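Local coordinates for protein TetR family Transcriptional regulator (Streptococcus agalactiae 2603V/R, PDB 3KKC) that probably binds DNA as a TetR-family transcriptional regulator, through a predicted N-terminal helix-turn-helix followed by a helical C-terminal region, at residues Val58-Leu63 against Ser104-Phe109; Asn19-Leu24 against Asn28-Ile33; Val15-Ala20 against Tyr50-Ser55; Leu71-Arg76 against Leu110-Ser115. All coordinates share one frame; numbering follows the deposited sequence.

Overall arrangement
Contacts 2 and 3 start from the same part of helix 4-24, sharing Asn19 and Ala20, and lie about 12 Å apart between centres within the TetR-type N-terminal region. Contact 1 follows them along the chain and links helix 57-71 to helix 107-129, so it joins that region to the C-terminal one. It touches both earlier contacts: its centre is about 10 Å from that of contact 2 and about 14 Å from that of contact 3. Contact 4 also uses helix 107-129, alternates with contact 1 in sequence, and lies about 21 and 23 Å between centres from contacts 2 and 3, without touching them. Helices 57-71 and 107-129 thus link the probable DNA-binding part to the helical body.

Contact 1. Residues Val58-Leu63 against Ser104-Phe109; sequences VLLKEL and SDDPYF
Asp106 OD2 accepts Phe109 N at 2.9 Å, with an N-H...O angle of 155°, on the lone pair that points away from the other carboxylate oxygen. That bond makes Asp106 the N-cap of helix 107-129, and the same oxygen also brushes a leucine methyl across the contact, 3.9 Å from Leu60 CD2. With chi1 at 178°, the Asp106 carboxylate is swung to the far side from its own backbone N and faces the start of the helix. Just before it, Ser104 OG accepts Asp106 N at 3.1 Å in an ST turn, and a further bond ties Ser104 OG to Leu101 O. Most of the contact is made by Leu60 against Tyr108, which run antiparallel, flank to flank. Leu60 CD2 reaches Tyr108 CD2 at 3.6 Å, meeting the ring obliquely. Beyond the leucine, Tyr108 OH lies 3.7 Å from Lys61 CA, while the amino group of Lys61 turns off from the tyrosine. The contact thus joins helix 57-71, whose start belongs to the TetR-type N-terminal region, to the C-terminal helical region at the capped start of helix 107-129. Tyr30, from the loop after helix 4-24, packs on both Leu60 and Asp106. Phe109 meets Ile98, Leu101 and Cys64, so the first turn of helix 107-129 packs against helices 57-71 and 98-103.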
loop_
_atom_site.group_PDB
_atom_site.type_symbol
_atom_site.label_atom_id
_atom_site.label_comp_id
_atom_site.label_asym_id
_atom_site.label_seq_id
_atom_site.Cartn_x
_atom_site.Cartn_y
_atom_site.Cartn_z
ATOM N N VAL A 58 15.519 18.625 2.324
ATOM C CA VAL A 58 16.533 18.194 3.279
ATOM C C VAL A 58 16.058 18.142 4.742
ATOM O O VAL A 58 16.771 17.626 5.589
ATOM C CB VAL A 58 17.860 18.969 3.140
ATOM C CG1 VAL A 58 18.343 18.896 1.690
ATOM C CG2 VAL A 58 17.695 20.400 3.595
ATOM N N LEU A 59 14.859 18.651 5.030
ATOM C CA LEU A 59 14.274 18.480 6.363
ATOM C C LEU A 59 13.734 17.077 6.484
ATOM O O LEU A 59 13.907 16.419 7.507
ATOM C CB LEU A 59 13.118 19.443 6.627
ATOM C CG LEU A 59 13.423 20.915 6.843
ATOM C CD1 LEU A 59 13.484 21.575 5.492
ATOM C CD2 LEU A 59 12.342 21.544 7.701
ATOM N N LEU A 60 13.049 16.631 5.442
ATOM C CA LEU A 60 12.520 15.286 5.428
ATOM C C LEU A 60 13.676 14.308 5.571
ATOM O O LEU A 60 13.631 13.372 6.384
ATOM C CB LEU A 60 11.780 15.022 4.132
ATOM C CG LEU A 60 11.014 13.736 4.297
ATOM C CD1 LEU A 60 10.128 13.892 5.500
ATOM C CD2 LEU A 60 10.204 13.457 3.067
ATOM N N LYS A 61 14.718 14.551 4.780
ATOM C CA LYS A 61 15.906 13.710 4.762
ATOM C C LYS A 61 16.555 13.672 6.161
ATOM O O LYS A 61 16.585 12.622 6.805
ATOM C CB LYS A 61 16.864 14.216 3.682
ATOM C CG LYS A 61 18.284 13.671 3.710
ATOM C CD LYS A 61 19.255 14.812 3.332
ATOM C CE LYS A 61 20.672 14.337 3.044
ATOM N NZ LYS A 61 20.659 13.124 2.174
ATOM N N GLU A 62 17.054 14.815 6.628
ATOM C CA GLU A 62 17.518 14.958 8.010
ATOM C C GLU A 62 16.589 14.290 9.034
ATOM O O GLU A 62 17.021 13.404 9.770
ATOM C CB GLU A 62 17.684 16.429 8.373
ATOM C CG GLU A 62 18.866 17.100 7.716
ATOM C CD GLU A 62 19.355 18.286 8.512
ATOM O OE1 GLU A 62 18.824 18.504 9.629
ATOM O OE2 GLU A 62 20.269 18.991 8.026
ATOM N N LEU A 63 15.324 14.713 9.079
ATOM C CA LEU A 63 14.344 14.106 9.978
ATOM C C LEU A 63 14.426 12.570 9.942
ATOM O O LEU A 63 14.940 11.972 10.875
ATOM C CB LEU A 63 12.923 14.615 9.708
ATOM C CG LEU A 63 11.808 13.975 10.546
ATOM C CD1 LEU A 63 12.131 14.110 12.004
ATOM C CD2 LEU A 63 10.437 14.588 10.265
ATOM N N SER A 104 0.695 8.756 5.963
ATOM C CA SER A 104 0.497 9.779 4.962
ATOM C C SER A 104 0.786 9.177 3.585
ATOM O O SER A 104 0.456 9.773 2.546
ATOM C CB SER A 104 1.448 10.946 5.224
ATOM O OG SER A 104 2.775 10.594 4.858
ATOM N N ASP A 105 1.416 8.005 3.586
ATOM C CA ASP A 105 1.822 7.368 2.341
ATOM C C ASP A 105 2.951 8.089 1.616
ATOM O O ASP A 105 3.230 7.761 0.459
ATOM C CB ASP A 105 0.637 7.258 1.369
ATOM C CG ASP A 105 -0.281 6.101 1.688
ATOM O OD1 ASP A 105 0.181 5.142 2.351
ATOM O OD2 ASP A 105 -1.458 6.151 1.267
ATOM N N ASP A 106 3.587 9.074 2.246
ATOM C CA ASP A 106 4.672 9.754 1.550
ATOM C C ASP A 106 5.627 8.714 0.998
ATOM O O ASP A 106 6.272 7.997 1.758
ATOM C CB ASP A 106 5.435 10.703 2.450
ATOM C CG ASP A 106 6.594 11.365 1.725
ATOM O OD1 ASP A 106 6.383 12.420 1.090
ATOM O OD2 ASP A 106 7.715 10.822 1.769
ATOM N N PRO A 107 5.715 8.623 -0.337
ATOM C CA PRO A 107 6.496 7.566 -0.999
ATOM C C PRO A 107 7.952 7.486 -0.487
ATOM O O PRO A 107 8.490 6.370 -0.334
ATOM C CB PRO A 107 6.444 7.971 -2.485
ATOM C CG PRO A 107 6.122 9.442 -2.462
ATOM C CD PRO A 107 5.183 9.598 -1.303
ATOM N N TYR A 108 8.562 8.646 -0.227
ATOM C CA TYR A 108 9.944 8.720 0.255
ATOM C C TYR A 108 10.122 8.162 1.678
ATOM O O TYR A 108 11.093 7.451 1.957
ATOM C CB TYR A 108 10.472 10.160 0.209
ATOM C CG TYR A 108 11.839 10.324 0.850
ATOM C CD1 TYR A 108 12.988 10.304 0.076
ATOM C CD2 TYR A 108 11.974 10.477 2.236
ATOM C CE1 TYR A 108 14.225 10.428 0.647
ATOM C CE2 TYR A 108 13.213 10.615 2.823
ATOM C CZ TYR A 108 14.345 10.586 2.032
ATOM O OH TYR A 108 15.608 10.739 2.599
ATOM N N PHE A 109 9.210 8.499 2.586
ATOM C CA PHE A 109 9.309 7.940 3.918
ATOM C C PHE A 109 9.074 6.433 3.887
ATOM O O PHE A 109 9.764 5.685 4.576
ATOM C CB PHE A 109 8.354 8.589 4.912
ATOM C CG PHE A 109 8.364 7.912 6.234
ATOM C CD1 PHE A 109 9.230 8.337 7.241
ATOM C CD2 PHE A 109 7.574 6.792 6.455
ATOM C CE1 PHE A 109 9.280 7.688 8.455
ATOM C CE2 PHE A 109 7.619 6.133 7.679
ATOM C CZ PHE A 109 8.478 6.595 8.687
#

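Contact 2. Residues Asn19-Leu24 against Asn28-Ile33; sequences NAFISL and NDYSKI
Leu24 and Asn28 approach to 6.0 Å between CA atoms near the C-terminal part of helix 4-24, the first helix of the TetR-type N-terminal region, as the chain turns toward helix 35-42. Leu24 O takes two donors from the same residue. Asn28 ND2 supplies the stronger bond, 2.7 Å from Leu24 O and nearly straight at 170°; the donor lies in the carbonyl plane on a lone pair, and the oxygen lies almost in the amide plane of the asparagine. Asn28 N adds a weak bond to the same oxygen, bent to 127°. A chi1 of -43° folds the Asn28 amide back beside its own backbone N, and both donors can therefore reach one oxygen. The buried part is apolar. Phe21 swings its ring toward the returning loop and meets both partners by its rim. Tyr30 CD1 lies 3.9 Å from Phe21 CZ, close to both ring planes, making this an edge-to-edge meeting and not a stack. Leu59 and Leu63 of helix 57-71 pack on Phe21. Near the same rim, the CD1 methyl of Ile33 sits 3.4 Å from Phe21 CE1 and 3.5 Å from Phe21 CD1.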
loop_
_atom_site.group_PDB
_atom_site.type_symbol
_atom_site.label_atom_id
_atom_site.label_comp_id
_atom_site.label_asym_id
_atom_site.label_seq_id
_atom_site.Cartn_x
_atom_site.Cartn_y
_atom_site.Cartn_z
ATOM N N ASN A 19 11.517 21.707 14.816
ATOM C CA ASN A 19 10.319 21.373 15.596
ATOM C C ASN A 19 9.027 21.800 14.880
ATOM O O ASN A 19 8.015 21.095 14.942
ATOM C CB ASN A 19 10.378 21.917 17.050
ATOM C CG ASN A 19 11.424 21.191 17.941
ATOM O OD1 ASN A 19 11.857 20.053 17.671
ATOM N ND2 ASN A 19 11.820 21.863 19.017
ATOM N N ALA A 20 9.073 22.930 14.183
ATOM C CA ALA A 20 7.922 23.404 13.395
ATOM C C ALA A 20 7.530 22.414 12.300
ATOM O O ALA A 20 6.352 22.125 12.080
ATOM C CB ALA A 20 8.211 24.764 12.791
ATOM N N PHE A 21 8.538 21.901 11.613
ATOM C CA PHE A 21 8.341 20.927 10.552
ATOM C C PHE A 21 7.650 19.664 11.084
ATOM O O PHE A 21 6.748 19.132 10.460
ATOM C CB PHE A 21 9.705 20.596 9.949
ATOM C CG PHE A 21 9.661 19.607 8.827
ATOM C CD1 PHE A 21 8.966 19.898 7.652
ATOM C CD2 PHE A 21 10.363 18.424 8.914
ATOM C CE1 PHE A 21 8.945 19.009 6.627
ATOM C CE2 PHE A 21 10.352 17.522 7.868
ATOM C CZ PHE A 21 9.636 17.803 6.730
ATOM N N ILE A 22 8.066 19.206 12.261
ATOM C CA ILE A 22 7.474 18.042 12.897
ATOM C C ILE A 22 6.017 18.284 13.309
ATOM O O ILE A 22 5.151 17.445 13.073
ATOM C CB ILE A 22 8.326 17.587 14.104
ATOM C CG1 ILE A 22 9.652 16.991 13.610
ATOM C CG2 ILE A 22 7.579 16.561 14.965
ATOM C CD1 ILE A 22 10.527 16.476 14.732
ATOM N N SER A 23 5.747 19.432 13.910
ATOM C CA SER A 23 4.419 19.731 14.412
ATOM C C SER A 23 3.450 19.829 13.257
ATOM O O SER A 23 2.279 19.502 13.400
ATOM C CB SER A 23 4.443 21.045 15.233
ATOM O OG SER A 23 3.251 21.822 15.098
ATOM N N LEU A 24 3.949 20.288 12.112
ATOM C CA LEU A 24 3.124 20.463 10.920
ATOM C C LEU A 24 2.912 19.141 10.199
ATOM O O LEU A 24 1.985 18.989 9.398
ATOM C CB LEU A 24 3.781 21.453 9.957
ATOM C CG LEU A 24 3.571 22.933 10.247
ATOM C CD1 LEU A 24 4.562 23.783 9.449
ATOM C CD2 LEU A 24 2.117 23.314 9.968
ATOM N N ASN A 28 -0.457 17.428 8.522
ATOM C CA ASN A 28 -0.413 17.500 7.062
ATOM C C ASN A 28 0.519 16.499 6.381
ATOM O O ASN A 28 1.472 16.006 6.988
ATOM C CB ASN A 28 -0.044 18.912 6.594
ATOM C CG ASN A 28 -0.757 19.999 7.375
ATOM O OD1 ASN A 28 -1.704 20.616 6.887
ATOM N ND2 ASN A 28 -0.291 20.250 8.593
ATOM N N ASP A 29 0.233 16.217 5.108
ATOM C CA ASP A 29 1.132 15.456 4.251
ATOM C C ASP A 29 2.406 16.259 3.998
ATOM O O ASP A 29 2.376 17.493 4.011
ATOM C CB ASP A 29 0.455 15.145 2.913
ATOM C CG ASP A 29 -0.628 14.074 3.027
ATOM O OD1 ASP A 29 -1.454 13.954 2.093
ATOM O OD2 ASP A 29 -0.655 13.347 4.045
ATOM N N TYR A 30 3.527 15.569 3.779
ATOM C CA TYR A 30 4.789 16.242 3.449
ATOM C C TYR A 30 4.647 16.992 2.140
ATOM O O TYR A 30 5.112 18.143 2.011
ATOM C CB TYR A 30 5.960 15.256 3.333
ATOM C CG TYR A 30 7.173 15.840 2.628
ATOM C CD1 TYR A 30 8.058 16.687 3.298
ATOM C CD2 TYR A 30 7.430 15.556 1.291
ATOM C CE1 TYR A 30 9.169 17.238 2.662
ATOM C CE2 TYR A 30 8.540 16.102 0.648
ATOM C CZ TYR A 30 9.400 16.950 1.347
ATOM O OH TYR A 30 10.504 17.480 0.719
ATOM N N SER A 31 4.013 16.316 1.175
ATOM C CA SER A 31 3.702 16.908 -0.124
ATOM C C SER A 31 2.806 18.145 0.004
ATOM O O SER A 31 2.876 19.055 -0.810
ATOM C CB SER A 31 3.112 15.858 -1.110
ATOM O OG SER A 31 1.941 15.189 -0.636
ATOM N N LYS A 32 1.994 18.186 1.055
ATOM C CA LYS A 32 1.030 19.268 1.252
ATOM C C LYS A 32 1.547 20.514 2.028
ATOM O O LYS A 32 0.994 21.596 1.858
ATOM C CB LYS A 32 -0.272 18.703 1.855
ATOM C CG LYS A 32 -1.417 19.699 2.062
ATOM C CD LYS A 32 -1.513 20.159 3.529
ATOM C CE LYS A 32 -2.732 21.055 3.768
ATOM N NZ LYS A 32 -2.605 21.909 5.001
ATOM N N ILE A 33 2.592 20.401 2.851
ATOM C CA ILE A 33 3.101 21.619 3.527
ATOM C C ILE A 33 4.053 22.451 2.659
ATOM O O ILE A 33 4.736 21.921 1.792
ATOM C CB ILE A 33 3.831 21.354 4.879
ATOM C CG1 ILE A 33 5.334 21.191 4.655
ATOM C CG2 ILE A 33 3.212 20.192 5.658
ATOM C CD1 ILE A 33 6.057 20.714 5.868
#

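Contact 3. Residues Val15-Ala20 against Tyr50-Ser55; sequences VAIYNA and YSHYES
Ile17 and Tyr53 carry the apolar part of the contact, their side chains overlapping side by side and pointing contrary ways. The CG2 methyl of Ile17 comes 3.6 Å from Tyr53 CE2, and Ile17 CB lies 4.0 Å from that same ring atom; the approach to the ring is oblique. The other branch of the isoleucine leaves CB beside the backbone N (chi1 -56°) and sets its CD1 methyl between two loop residues, with Ile17 CD1 4.1 Å from Tyr53 CE2 and 4.3 Å from His52 ND1. Within the loop, His52 CB lies over the rim of one face of the Tyr53 ring, 3.8 Å above its plane. Val38 and Ala42 of helix 35-42 also pack on Ile17, and Val58 and Leu59 of helix 57-71 on Tyr53.

The two tyrosines barely meet: the hydroxyl oxygen Tyr53 OH lies 4.3 Å from Tyr18 CD1, at the edge of the Tyr18 ring and near its plane.

The side-chain hydrogen bonds go to residues outside the two segments. Tyr18 OH is hydrogen-bonded to Asp66 OD2 on helix 57-71, and Ser55 OG caps the start of that helix at Glu57 N. Ser51 OG bonds to Thr48 O, tying the loop back to helix 46-49. Residues 50-53 close the predicted helix-turn-helix, so Ile17 and Tyr53 pack the end of that motif against helix 4-24, consistent with the three-helix core of TetR-family DNA-binding domains.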
loop_
_atom_site.group_PDB
_atom_site.type_symbol
_atom_site.label_atom_id
_atom_site.label_comp_id
_atom_site.label_asym_id
_atom_site.label_seq_id
_atom_site.Cartn_x
_atom_site.Cartn_y
_atom_site.Cartn_z
ATOM N N VAL A 15 16.714 24.587 15.536
ATOM C CA VAL A 15 15.761 23.731 16.233
ATOM C C VAL A 15 14.315 24.217 16.096
ATOM O O VAL A 15 13.411 23.402 15.982
ATOM C CB VAL A 15 16.136 23.584 17.720
ATOM C CG1 VAL A 15 14.919 23.138 18.559
ATOM C CG2 VAL A 15 17.333 22.645 17.863
ATOM N N ALA A 16 14.083 25.527 16.091
ATOM C CA ALA A 16 12.705 26.023 15.973
ATOM C C ALA A 16 12.056 25.563 14.673
ATOM O O ALA A 16 10.894 25.149 14.657
ATOM C CB ALA A 16 12.638 27.527 16.083
ATOM N N ILE A 17 12.818 25.653 13.589
ATOM C CA ILE A 17 12.377 25.187 12.283
ATOM C C ILE A 17 12.128 23.675 12.325
ATOM O O ILE A 17 11.034 23.197 11.996
ATOM C CB ILE A 17 13.442 25.518 11.217
ATOM C CG1 ILE A 17 13.741 27.024 11.234
ATOM C CG2 ILE A 17 13.024 24.996 9.829
ATOM C CD1 ILE A 17 15.025 27.381 10.534
ATOM N N TYR A 18 13.148 22.931 12.747
ATOM C CA TYR A 18 13.035 21.494 12.917
ATOM C C TYR A 18 11.718 21.176 13.611
ATOM O O TYR A 18 10.881 20.479 13.053
ATOM C CB TYR A 18 14.215 20.982 13.737
ATOM C CG TYR A 18 14.418 19.477 13.734
ATOM C CD1 TYR A 18 15.272 18.877 12.806
ATOM C CD2 TYR A 18 13.785 18.660 14.672
ATOM C CE1 TYR A 18 15.479 17.523 12.790
ATOM C CE2 TYR A 18 13.987 17.282 14.664
ATOM C CZ TYR A 18 14.839 16.719 13.712
ATOM O OH TYR A 18 15.065 15.354 13.682
ATOM N N ASN A 19 11.517 21.707 14.816
ATOM C CA ASN A 19 10.319 21.373 15.596
ATOM C C ASN A 19 9.027 21.800 14.880
ATOM O O ASN A 19 8.015 21.095 14.942
ATOM C CB ASN A 19 10.378 21.917 17.050
ATOM C CG ASN A 19 11.424 21.191 17.941
ATOM O OD1 ASN A 19 11.857 20.053 17.671
ATOM N ND2 ASN A 19 11.820 21.863 19.017
ATOM N N ALA A 20 9.073 22.930 14.183
ATOM C CA ALA A 20 7.922 23.404 13.395
ATOM C C ALA A 20 7.530 22.414 12.300
ATOM O O ALA A 20 6.352 22.125 12.080
ATOM C CB ALA A 20 8.211 24.764 12.791
ATOM N N TYR A 50 16.627 29.484 4.669
ATOM C CA TYR A 50 17.457 29.042 3.547
ATOM C C TYR A 50 18.960 29.057 3.852
ATOM O O TYR A 50 19.761 28.594 3.042
ATOM C CB TYR A 50 17.159 29.851 2.274
ATOM C CG TYR A 50 15.883 29.448 1.559
ATOM C CD1 TYR A 50 15.746 28.188 0.988
ATOM C CD2 TYR A 50 14.822 30.333 1.438
ATOM C CE1 TYR A 50 14.580 27.820 0.329
ATOM C CE2 TYR A 50 13.654 29.976 0.776
ATOM C CZ TYR A 50 13.537 28.719 0.226
ATOM O OH TYR A 50 12.375 28.367 -0.430
ATOM N N SER A 51 19.338 29.579 5.016
ATOM C CA SER A 51 20.735 29.554 5.443
ATOM C C SER A 51 21.055 28.290 6.248
ATOM O O SER A 51 22.206 28.057 6.627
ATOM C CB SER A 51 21.042 30.760 6.317
ATOM O OG SER A 51 20.797 30.426 7.670
ATOM N N HIS A 52 20.024 27.496 6.526
ATOM C CA HIS A 52 20.183 26.236 7.251
ATOM C C HIS A 52 19.750 25.030 6.426
ATOM O O HIS A 52 20.270 23.925 6.611
ATOM C CB HIS A 52 19.374 26.256 8.542
ATOM C CG HIS A 52 19.971 27.110 9.612
ATOM N ND1 HIS A 52 19.286 28.150 10.201
ATOM C CD2 HIS A 52 21.192 27.080 10.196
ATOM C CE1 HIS A 52 20.059 28.722 11.108
ATOM N NE2 HIS A 52 21.219 28.090 11.124
ATOM N N TYR A 53 18.791 25.250 5.528
ATOM C CA TYR A 53 18.170 24.176 4.767
ATOM C C TYR A 53 18.012 24.554 3.316
ATOM O O TYR A 53 17.191 25.403 2.982
ATOM C CB TYR A 53 16.795 23.855 5.346
ATOM C CG TYR A 53 16.867 23.401 6.783
ATOM C CD1 TYR A 53 17.559 22.241 7.127
ATOM C CD2 TYR A 53 16.260 24.135 7.797
ATOM C CE1 TYR A 53 17.640 21.833 8.428
ATOM C CE2 TYR A 53 16.333 23.730 9.104
ATOM C CZ TYR A 53 17.024 22.582 9.411
ATOM O OH TYR A 53 17.098 22.175 10.712
ATOM N N GLU A 54 18.796 23.912 2.456
ATOM C CA GLU A 54 18.714 24.118 1.014
ATOM C C GLU A 54 17.273 24.159 0.489
ATOM O O GLU A 54 16.984 24.851 -0.484
ATOM C CB GLU A 54 19.499 23.020 0.294
ATOM C CG GLU A 54 19.376 23.040 -1.228
ATOM C CD GLU A 54 19.522 21.645 -1.844
ATOM O OE1 GLU A 54 19.390 20.643 -1.097
ATOM O OE2 GLU A 54 19.760 21.557 -3.076
ATOM N N SER A 55 16.376 23.415 1.132
ATOM C CA SER A 55 14.990 23.316 0.695
ATOM C C SER A 55 14.207 22.449 1.657
ATOM O O SER A 55 14.780 21.854 2.565
ATOM C CB SER A 55 14.927 22.646 -0.662
ATOM O OG SER A 55 15.346 21.304 -0.537
#

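Contact 4. Residues Leu71-Arg76 against Leu110-Ser115; sequences LFKQGR and LLRFRS. With IMD (imidazole), chain F.
Phe72 and Phe113 meet rim to rim: Phe72 CZ lies 3.8 Å from Phe113 CE1 and 4.0 Å from Phe113 CD1, each ring touched near its plane. The side chains cross at about a right angle. The extended first torsion of Phe113 (chi1 175°) sends its ring off helix 107-129 toward the loop after helix 57-71. Beside them, Lys73 NZ comes 3.7 Å from Arg112 NH1, near the plane of the guanidinium and at its edge. Two like charges this close would repel, but Glu116, one turn along, touches Lys73 and makes a long, weak ion pair with Arg112 NH1, so its carboxylate may offset part of the cost. Helix 107-129 belongs to the helical C-terminal region of the TetR family, and here the start of the loop after helix 57-71 touches it through Phe72 and Lys73 before leading off. Behind the rings, Leu71 CB lies over the rim of one face of Phe72, 3.8 Å above its plane. Leu71 itself packs on His90, one of the nickel ligands with His70 and His86; the nickel ion is about 11 Å from the Phe72 side chain. Further out, an imidazole, probably from the crystallisation liquor, donates a weak bond from its N1 to Gln74 OE1 at 3.0 Å, while its C5 lies at the edge of the Arg76 guanidinium.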
loop_
_atom_site.group_PDB
_atom_site.type_symbol
_atom_site.label_atom_id
_atom_site.label_comp_id
_atom_site.label_asym_id
_atom_site.label_seq_id
_atom_site.Cartn_x
_atom_site.Cartn_y
_atom_site.Cartn_z
ATOM N N LEU A 71 15.682 4.673 15.904
ATOM C CA LEU A 71 14.924 3.425 15.933
ATOM C C LEU A 71 15.823 2.198 15.819
ATOM O O LEU A 71 15.709 1.274 16.608
ATOM C CB LEU A 71 13.874 3.404 14.827
ATOM C CG LEU A 71 12.636 4.249 15.096
ATOM C CD1 LEU A 71 11.523 3.886 14.148
ATOM C CD2 LEU A 71 12.207 4.007 16.509
ATOM N N PHE A 72 16.738 2.199 14.859
ATOM C CA PHE A 72 17.439 0.976 14.472
ATOM C C PHE A 72 18.914 1.044 14.781
ATOM O O PHE A 72 19.446 0.173 15.454
ATOM C CB PHE A 72 17.313 0.702 12.964
ATOM C CG PHE A 72 15.915 0.836 12.412
ATOM C CD1 PHE A 72 14.981 -0.174 12.584
ATOM C CD2 PHE A 72 15.552 1.952 11.678
ATOM C CE1 PHE A 72 13.699 -0.059 12.048
ATOM C CE2 PHE A 72 14.280 2.070 11.144
ATOM C CZ PHE A 72 13.358 1.063 11.327
ATOM N N LYS A 73 19.576 2.066 14.245
ATOM C CA LYS A 73 21.031 2.158 14.283
ATOM C C LYS A 73 21.536 2.265 15.719
ATOM O O LYS A 73 22.658 2.706 15.983
ATOM C CB LYS A 73 21.511 3.309 13.395
ATOM C CG LYS A 73 21.004 3.180 11.951
ATOM C CD LYS A 73 20.795 4.545 11.302
ATOM C CE LYS A 73 19.720 4.501 10.214
ATOM N NZ LYS A 73 19.291 5.872 9.777
ATOM N N GLN A 74 20.673 1.844 16.638
ATOM C CA GLN A 74 21.018 1.602 18.031
ATOM C C GLN A 74 21.896 0.360 18.221
ATOM O O GLN A 74 21.643 -0.703 17.633
ATOM C CB GLN A 74 19.731 1.412 18.834
ATOM C CG GLN A 74 18.893 2.656 18.931
ATOM C CD GLN A 74 19.611 3.753 19.678
ATOM O OE1 GLN A 74 19.086 4.289 20.648
ATOM N NE2 GLN A 74 20.829 4.077 19.245
ATOM N N GLY A 75 22.924 0.497 19.047
ATOM C CA GLY A 75 23.638 -0.662 19.546
ATOM C C GLY A 75 23.120 -0.989 20.936
ATOM O O GLY A 75 23.813 -1.597 21.747
ATOM N N ARG A 76 21.889 -0.563 21.206
ATOM C CA ARG A 76 21.258 -0.738 22.512
ATOM C C ARG A 76 21.056 -2.221 22.819
ATOM O O ARG A 76 20.186 -2.871 22.233
ATOM C CB ARG A 76 19.906 -0.007 22.544
ATOM C CG ARG A 76 19.742 1.026 23.660
ATOM C CD ARG A 76 20.646 2.235 23.458
ATOM N NE ARG A 76 21.269 2.674 24.709
ATOM C CZ ARG A 76 20.890 3.737 25.416
ATOM N NH1 ARG A 76 19.880 4.493 25.004
ATOM N NH2 ARG A 76 21.526 4.048 26.539
ATOM N N LEU A 110 8.108 5.984 3.090
ATOM C CA LEU A 110 7.798 4.554 3.026
ATOM C C LEU A 110 8.960 3.760 2.424
ATOM O O LEU A 110 9.084 2.555 2.629
ATOM C CB LEU A 110 6.519 4.301 2.221
ATOM C CG LEU A 110 5.716 3.053 2.593
ATOM C CD1 LEU A 110 4.810 3.372 3.767
ATOM C CD2 LEU A 110 4.892 2.554 1.419
ATOM N N LEU A 111 9.808 4.448 1.674
ATOM C CA LEU A 111 10.897 3.795 0.975
ATOM C C LEU A 111 12.053 3.593 1.927
ATOM O O LEU A 111 12.502 2.477 2.148
ATOM C CB LEU A 111 11.334 4.624 -0.242
ATOM C CG LEU A 111 11.496 3.844 -1.553
ATOM C CD1 LEU A 111 11.896 4.755 -2.731
ATOM C CD2 LEU A 111 12.489 2.695 -1.402
ATOM N N ARG A 112 12.539 4.682 2.502
ATOM C CA ARG A 112 13.676 4.603 3.403
ATOM C C ARG A 112 13.362 3.757 4.649
ATOM O O ARG A 112 14.255 3.109 5.215
ATOM C CB ARG A 112 14.191 6.001 3.751
ATOM C CG ARG A 112 15.287 6.502 2.787
ATOM C CD ARG A 112 16.658 5.846 3.064
ATOM N NE ARG A 112 16.933 5.662 4.498
ATOM C CZ ARG A 112 17.083 6.654 5.397
ATOM N NH1 ARG A 112 17.345 6.377 6.680
ATOM N NH2 ARG A 112 16.973 7.935 5.027
ATOM N N PHE A 113 12.090 3.732 5.040
ATOM C CA PHE A 113 11.671 2.959 6.192
ATOM C C PHE A 113 11.694 1.476 5.843
ATOM O O PHE A 113 12.241 0.665 6.584
ATOM C CB PHE A 113 10.288 3.405 6.649
ATOM C CG PHE A 113 9.709 2.579 7.763
ATOM C CD1 PHE A 113 10.410 2.380 8.953
ATOM C CD2 PHE A 113 8.443 2.025 7.640
ATOM C CE1 PHE A 113 9.857 1.612 9.994
ATOM C CE2 PHE A 113 7.887 1.270 8.682
ATOM C CZ PHE A 113 8.594 1.070 9.854
ATOM N N ARG A 114 11.125 1.108 4.702
ATOM C CA ARG A 114 11.159 -0.290 4.317
ATOM C C ARG A 114 12.609 -0.745 4.216
ATOM O O ARG A 114 12.926 -1.889 4.509
ATOM C CB ARG A 114 10.412 -0.536 3.010
ATOM C CG ARG A 114 10.129 -2.012 2.743
ATOM C CD ARG A 114 8.891 -2.199 1.853
ATOM N NE ARG A 114 8.565 -3.611 1.630
ATOM C CZ ARG A 114 9.450 -4.543 1.264
ATOM N NH1 ARG A 114 10.730 -4.223 1.085
ATOM N NH2 ARG A 114 9.059 -5.796 1.062
ATOM N N SER A 115 13.499 0.156 3.829
ATOM C CA SER A 115 14.891 -0.223 3.655
ATOM C C SER A 115 15.617 -0.454 4.976
ATOM O O SER A 115 16.548 -1.251 5.047
ATOM C CB SER A 115 15.633 0.812 2.813
ATOM O OG SER A 115 17.033 0.614 2.895
HETATM N N1 IMD F . 17.333 4.148 23.042
HETATM C C2 IMD F . 16.090 3.627 23.123
HETATM N N3 IMD F . 15.296 4.500 23.782
HETATM C C4 IMD F . 16.033 5.578 24.123
HETATM C C5 IMD F . 17.322 5.356 23.654
#